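Local coordinates for Serine/threonine protein kinase (PDB 4ESQ) that probably phosphorylates proteins on serine and threonine as a membrane receptor kinase, of which this is the extracellular sensor domain, at residues A[79-91]-A[165-177]. Residues are numbered along the deposited sequence; the frame is centred on the assembly and turned at random.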
loop_
_atom_site.group_PDB
_atom_site.type_symbol
_atom_site.label_atom_id
_atom_site.label_comp_id
_atom_site.label_asym_id
_atom_site.label_seq_id
_atom_site.Cartn_x
_atom_site.Cartn_y
_atom_site.Cartn_z
ATOM N N GLY A 79 -6.189 -12.680 -16.054
ATOM C CA GLY A 79 -5.923 -14.090 -15.834
ATOM C C GLY A 79 -5.486 -14.400 -14.416
ATOM O O GLY A 79 -5.279 -13.492 -13.612
ATOM N N ASP A 80 -5.328 -15.687 -14.120
ATOM C CA ASP A 80 -5.067 -16.135 -12.753
ATOM C C ASP A 80 -3.585 -16.152 -12.401
ATOM O O ASP A 80 -3.222 -16.242 -11.228
ATOM C CB ASP A 80 -5.654 -17.532 -12.523
ATOM C CG ASP A 80 -7.143 -17.596 -12.804
ATOM O OD1 ASP A 80 -7.922 -16.969 -12.052
ATOM O OD2 ASP A 80 -7.534 -18.283 -13.772
ATOM N N ASN A 81 -2.733 -16.071 -13.414
ATOM C CA ASN A 81 -1.293 -16.128 -13.195
ATOM C C ASN A 81 -0.579 -14.873 -13.689
ATOM O O ASN A 81 0.413 -14.955 -14.412
ATOM C CB ASN A 81 -0.709 -17.380 -13.852
ATOM C CG ASN A 81 -1.256 -18.660 -13.245
ATOM O OD1 ASN A 81 -1.118 -18.904 -12.045
ATOM N ND2 ASN A 81 -1.904 -19.473 -14.069
ATOM N N TYR A 82 -1.095 -13.713 -13.289
ATOM C CA TYR A 82 -0.508 -12.424 -13.648
ATOM C C TYR A 82 0.922 -12.301 -13.145
ATOM O O TYR A 82 1.252 -12.812 -12.072
ATOM C CB TYR A 82 -1.346 -11.289 -13.054
ATOM C CG TYR A 82 -1.800 -11.555 -11.634
ATOM C CD1 TYR A 82 -0.978 -11.268 -10.551
ATOM C CD2 TYR A 82 -3.054 -12.098 -11.381
ATOM C CE1 TYR A 82 -1.399 -11.513 -9.253
ATOM C CE2 TYR A 82 -3.482 -12.341 -10.093
ATOM C CZ TYR A 82 -2.653 -12.049 -9.035
ATOM O OH TYR A 82 -3.080 -12.303 -7.753
ATOM N N GLU A 83 1.763 -11.611 -13.914
ATOM C CA GLU A 83 3.154 -11.386 -13.519
ATOM C C GLU A 83 3.307 -10.241 -12.518
ATOM O O GLU A 83 4.290 -10.193 -11.775
ATOM C CB GLU A 83 4.030 -11.107 -14.748
ATOM C CG GLU A 83 4.188 -12.298 -15.696
ATOM C CD GLU A 83 5.096 -13.384 -15.138
ATOM O OE1 GLU A 83 6.063 -13.054 -14.417
ATOM O OE2 GLU A 83 4.835 -14.573 -15.422
ATOM N N HIS A 84 2.335 -9.325 -12.503
ATOM C CA HIS A 84 2.429 -8.118 -11.679
ATOM C C HIS A 84 1.081 -7.803 -11.036
ATOM O O HIS A 84 0.031 -8.079 -11.614
ATOM C CB HIS A 84 2.853 -6.927 -12.535
ATOM C CG HIS A 84 4.108 -7.160 -13.316
ATOM N ND1 HIS A 84 4.101 -7.476 -14.657
ATOM C CD2 HIS A 84 5.410 -7.134 -12.944
ATOM C CE1 HIS A 84 5.344 -7.622 -15.082
ATOM N NE2 HIS A 84 6.159 -7.425 -14.059
ATOM N N TRP A 85 1.111 -7.205 -9.851
ATOM C CA TRP A 85 -0.118 -6.882 -9.134
ATOM C C TRP A 85 0.134 -5.643 -8.291
ATOM O O TRP A 85 1.124 -5.586 -7.562
ATOM C CB TRP A 85 -0.493 -8.059 -8.234
ATOM C CG TRP A 85 -1.818 -7.980 -7.538
ATOM C CD1 TRP A 85 -3.017 -8.474 -7.985
ATOM C CD2 TRP A 85 -2.077 -7.413 -6.247
ATOM N NE1 TRP A 85 -4.006 -8.235 -7.052
ATOM C CE2 TRP A 85 -3.450 -7.587 -5.978
ATOM C CE3 TRP A 85 -1.278 -6.767 -5.294
ATOM C CZ2 TRP A 85 -4.049 -7.128 -4.798
ATOM C CZ3 TRP A 85 -1.873 -6.327 -4.119
ATOM C CH2 TRP A 85 -3.246 -6.505 -3.888
ATOM N N VAL A 86 -0.743 -4.645 -8.401
ATOM C CA VAL A 86 -0.559 -3.410 -7.648
ATOM C C VAL A 86 -1.844 -3.019 -6.956
ATOM O O VAL A 86 -2.906 -3.021 -7.573
ATOM C CB VAL A 86 -0.124 -2.250 -8.568
ATOM C CG1 VAL A 86 -0.314 -0.885 -7.868
ATOM C CG2 VAL A 86 1.311 -2.456 -9.034
ATOM N N ASN A 87 -1.742 -2.686 -5.674
ATOM C CA ASN A 87 -2.846 -2.089 -4.937
ATOM C C ASN A 87 -2.353 -0.707 -4.515
ATOM O O ASN A 87 -1.398 -0.595 -3.737
ATOM C CB ASN A 87 -3.201 -2.929 -3.706
ATOM C CG ASN A 87 -4.487 -2.460 -3.000
ATOM O OD1 ASN A 87 -5.029 -1.395 -3.289
ATOM N ND2 ASN A 87 -4.969 -3.271 -2.067
ATOM N N GLN A 88 -2.973 0.332 -5.064
ATOM C CA GLN A 88 -2.603 1.705 -4.735
ATOM C C GLN A 88 -3.797 2.402 -4.125
ATOM O O GLN A 88 -4.910 2.279 -4.621
ATOM C CB GLN A 88 -2.130 2.473 -5.977
ATOM C CG GLN A 88 -3.024 2.295 -7.195
ATOM C CD GLN A 88 -2.756 3.336 -8.277
ATOM O OE1 GLN A 88 -2.174 4.388 -8.023
ATOM N NE2 GLN A 88 -3.213 3.051 -9.481
ATOM N N ALA A 89 -3.565 3.126 -3.039
ATOM C CA ALA A 89 -4.648 3.830 -2.369
ATOM C C ALA A 89 -4.167 5.144 -1.784
ATOM O O ALA A 89 -3.004 5.279 -1.394
ATOM C CB ALA A 89 -5.232 2.964 -1.269
ATOM N N VAL A 90 -5.085 6.106 -1.726
ATOM C CA VAL A 90 -4.854 7.360 -1.023
ATOM C C VAL A 90 -5.941 7.552 0.021
ATOM O O VAL A 90 -7.113 7.224 -0.197
ATOM C CB VAL A 90 -4.810 8.552 -1.976
ATOM C CG1 VAL A 90 -3.487 8.545 -2.735
ATOM C CG2 VAL A 90 -5.987 8.499 -2.948
ATOM N N VAL A 91 -5.547 8.084 1.165
ATOM C CA VAL A 91 -6.460 8.194 2.288
ATOM C C VAL A 91 -6.444 9.634 2.781
ATOM O O VAL A 91 -5.376 10.171 3.091
ATOM C CB VAL A 91 -6.062 7.239 3.430
ATOM C CG1 VAL A 91 -7.051 7.359 4.585
ATOM C CG2 VAL A 91 -5.981 5.784 2.923
ATOM N N VAL A 165 -2.927 13.807 3.061
ATOM C CA VAL A 165 -3.201 12.552 2.363
ATOM C C VAL A 165 -2.122 11.516 2.636
ATOM O O VAL A 165 -0.938 11.792 2.477
ATOM C CB VAL A 165 -3.292 12.764 0.835
ATOM C CG1 VAL A 165 -3.492 11.428 0.095
ATOM C CG2 VAL A 165 -4.405 13.732 0.503
ATOM N N VAL A 166 -2.543 10.328 3.055
ATOM C CA VAL A 166 -1.636 9.195 3.191
ATOM C C VAL A 166 -1.661 8.347 1.920
ATOM O O VAL A 166 -2.722 8.061 1.372
ATOM C CB VAL A 166 -2.004 8.321 4.401
ATOM C CG1 VAL A 166 -1.202 7.006 4.363
ATOM C CG2 VAL A 166 -1.754 9.088 5.699
ATOM N N VAL A 167 -0.483 7.978 1.446
ATOM C CA VAL A 167 -0.341 7.201 0.228
ATOM C C VAL A 167 0.034 5.794 0.677
ATOM O O VAL A 167 0.978 5.623 1.442
ATOM C CB VAL A 167 0.756 7.810 -0.648
ATOM C CG1 VAL A 167 0.958 6.999 -1.923
ATOM C CG2 VAL A 167 0.386 9.247 -0.981
ATOM N N ASP A 168 -0.718 4.792 0.226
ATOM C CA ASP A 168 -0.583 3.442 0.766
ATOM C C ASP A 168 -0.549 2.455 -0.387
ATOM O O ASP A 168 -1.570 2.239 -1.039
ATOM C CB ASP A 168 -1.786 3.154 1.678
ATOM C CG ASP A 168 -1.543 2.018 2.654
ATOM O OD1 ASP A 168 -0.462 1.405 2.610
ATOM O OD2 ASP A 168 -2.453 1.743 3.476
ATOM N N VAL A 169 0.618 1.863 -0.635
ATOM C CA VAL A 169 0.844 1.077 -1.856
ATOM C C VAL A 169 1.432 -0.316 -1.609
ATOM O O VAL A 169 2.354 -0.487 -0.807
ATOM C CB VAL A 169 1.793 1.836 -2.799
ATOM C CG1 VAL A 169 2.072 1.023 -4.064
ATOM C CG2 VAL A 169 1.218 3.219 -3.148
ATOM N N ASN A 170 0.906 -1.310 -2.323
ATOM C CA ASN A 170 1.462 -2.657 -2.306
ATOM C C ASN A 170 1.724 -3.046 -3.743
ATOM O O ASN A 170 0.809 -2.996 -4.578
ATOM C CB ASN A 170 0.472 -3.633 -1.659
ATOM C CG ASN A 170 1.134 -4.924 -1.188
ATOM O OD1 ASN A 170 2.359 -5.015 -1.090
ATOM N ND2 ASN A 170 0.319 -5.920 -0.874
ATOM N N ALA A 171 2.975 -3.369 -4.061
ATOM C CA ALA A 171 3.331 -3.727 -5.430
ATOM C C ALA A 171 4.030 -5.080 -5.419
ATOM O O ALA A 171 5.030 -5.258 -4.719
ATOM C CB ALA A 171 4.235 -2.660 -6.054
ATOM N N CYS A 172 3.506 -6.023 -6.201
ATOM C CA CYS A 172 3.949 -7.416 -6.130
ATOM C C CYS A 172 4.361 -7.977 -7.482
ATOM O O CYS A 172 3.815 -7.605 -8.516
ATOM C CB CYS A 172 2.841 -8.295 -5.545
ATOM S SG CYS A 172 2.118 -7.699 -3.973
ATOM N N GLY A 173 5.311 -8.902 -7.461
ATOM C CA GLY A 173 5.811 -9.497 -8.691
ATOM C C GLY A 173 6.998 -10.388 -8.406
ATOM O O GLY A 173 7.309 -10.660 -7.246
ATOM N N TYR A 174 7.668 -10.851 -9.459
ATOM C CA TYR A 174 8.832 -11.715 -9.284
ATOM C C TYR A 174 10.151 -10.939 -9.265
ATOM O O TYR A 174 11.189 -11.490 -8.888
ATOM C CB TYR A 174 8.893 -12.761 -10.395
ATOM C CG TYR A 174 7.803 -13.792 -10.335
ATOM C CD1 TYR A 174 7.934 -14.918 -9.529
ATOM C CD2 TYR A 174 6.647 -13.656 -11.091
ATOM C CE1 TYR A 174 6.939 -15.874 -9.469
ATOM C CE2 TYR A 174 5.645 -14.616 -11.038
ATOM C CZ TYR A 174 5.803 -15.719 -10.225
ATOM O OH TYR A 174 4.823 -16.683 -10.156
ATOM N N GLN A 175 10.110 -9.676 -9.676
ATOM C CA GLN A 175 11.308 -8.849 -9.793
ATOM C C GLN A 175 11.159 -7.541 -9.047
ATOM O O GLN A 175 11.405 -6.471 -9.607
ATOM C CB GLN A 175 11.601 -8.521 -11.262
ATOM C CG GLN A 175 12.218 -9.643 -12.050
ATOM C CD GLN A 175 12.540 -9.235 -13.478
ATOM O OE1 GLN A 175 11.758 -8.553 -14.132
ATOM N NE2 GLN A 175 13.698 -9.652 -13.965
ATOM N N ILE A 176 10.749 -7.623 -7.788
ATOM C CA ILE A 176 10.512 -6.431 -6.993
ATOM C C ILE A 176 11.809 -5.858 -6.435
ATOM O O ILE A 176 12.623 -6.585 -5.863
ATOM C CB ILE A 176 9.544 -6.733 -5.829
ATOM C CG1 ILE A 176 8.149 -7.094 -6.359
ATOM C CG2 ILE A 176 9.476 -5.558 -4.863
ATOM C CD1 ILE A 176 7.476 -5.999 -7.170
ATOM N N THR A 177 12.000 -4.552 -6.616
ATOM C CA THR A 177 13.068 -3.837 -5.934
ATOM C C THR A 177 12.527 -2.598 -5.245
ATOM O O THR A 177 12.564 -2.511 -4.029
ATOM C CB THR A 177 14.227 -3.448 -6.868
ATOM O OG1 THR A 177 13.713 -2.805 -8.036
ATOM C CG2 THR A 177 15.024 -4.693 -7.274
HETATM O O HOH W 1 6.889 -10.057 -12.049
HETATM O O HOH W 2 8.845 -7.600 -14.560
HETATM O O HOH W 3 -2.685 -4.958 -0.401
#
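W85 turns CG away from its own backbone N (chi1 -173°), which lays the indole along the sheet face with CE3 and CZ3 toward C172 and N170, while the sulfur of C172 is turned back beside its own backbone N (chi1 -51°). W85 CE3 thus meets C172 SG at 3.8 Å, an oblique sulfur-aromatic contact, and W85 CZ3 lies 3.9 Å from N170 ND2, the amide plane standing nearly perpendicular to the ring. One water accepts from both N87 ND2 and N170 ND2, bridging the asparagine pair.

Beneath these groups, strands 84-91 and 165-173 run antiparallel, joined by eight backbone hydrogen bonds in four hydrogen-bonded pairs. The N87-N170 pair is the straightest: N87 N reaches N170 O at 2.8 Å, and the return bond is equally short. Just past the C-terminal end of strand 165-173, a second water donates to E83 O and accepts from Y174 N.

The two strands lie inside the antiparallel sheet of the extracellular domain, 69-76 bonding to one outer edge and 154-162 to the other. On the W85 face, C172 is tied to C155 by a disulfide and D168 forms a salt bridge with R157 through OD1, while its OD2 is hydrogen-bonded to the hydroxyl of Y62; helix 179-192 packs against Q88, V90, V167 and V169 on the opposite face.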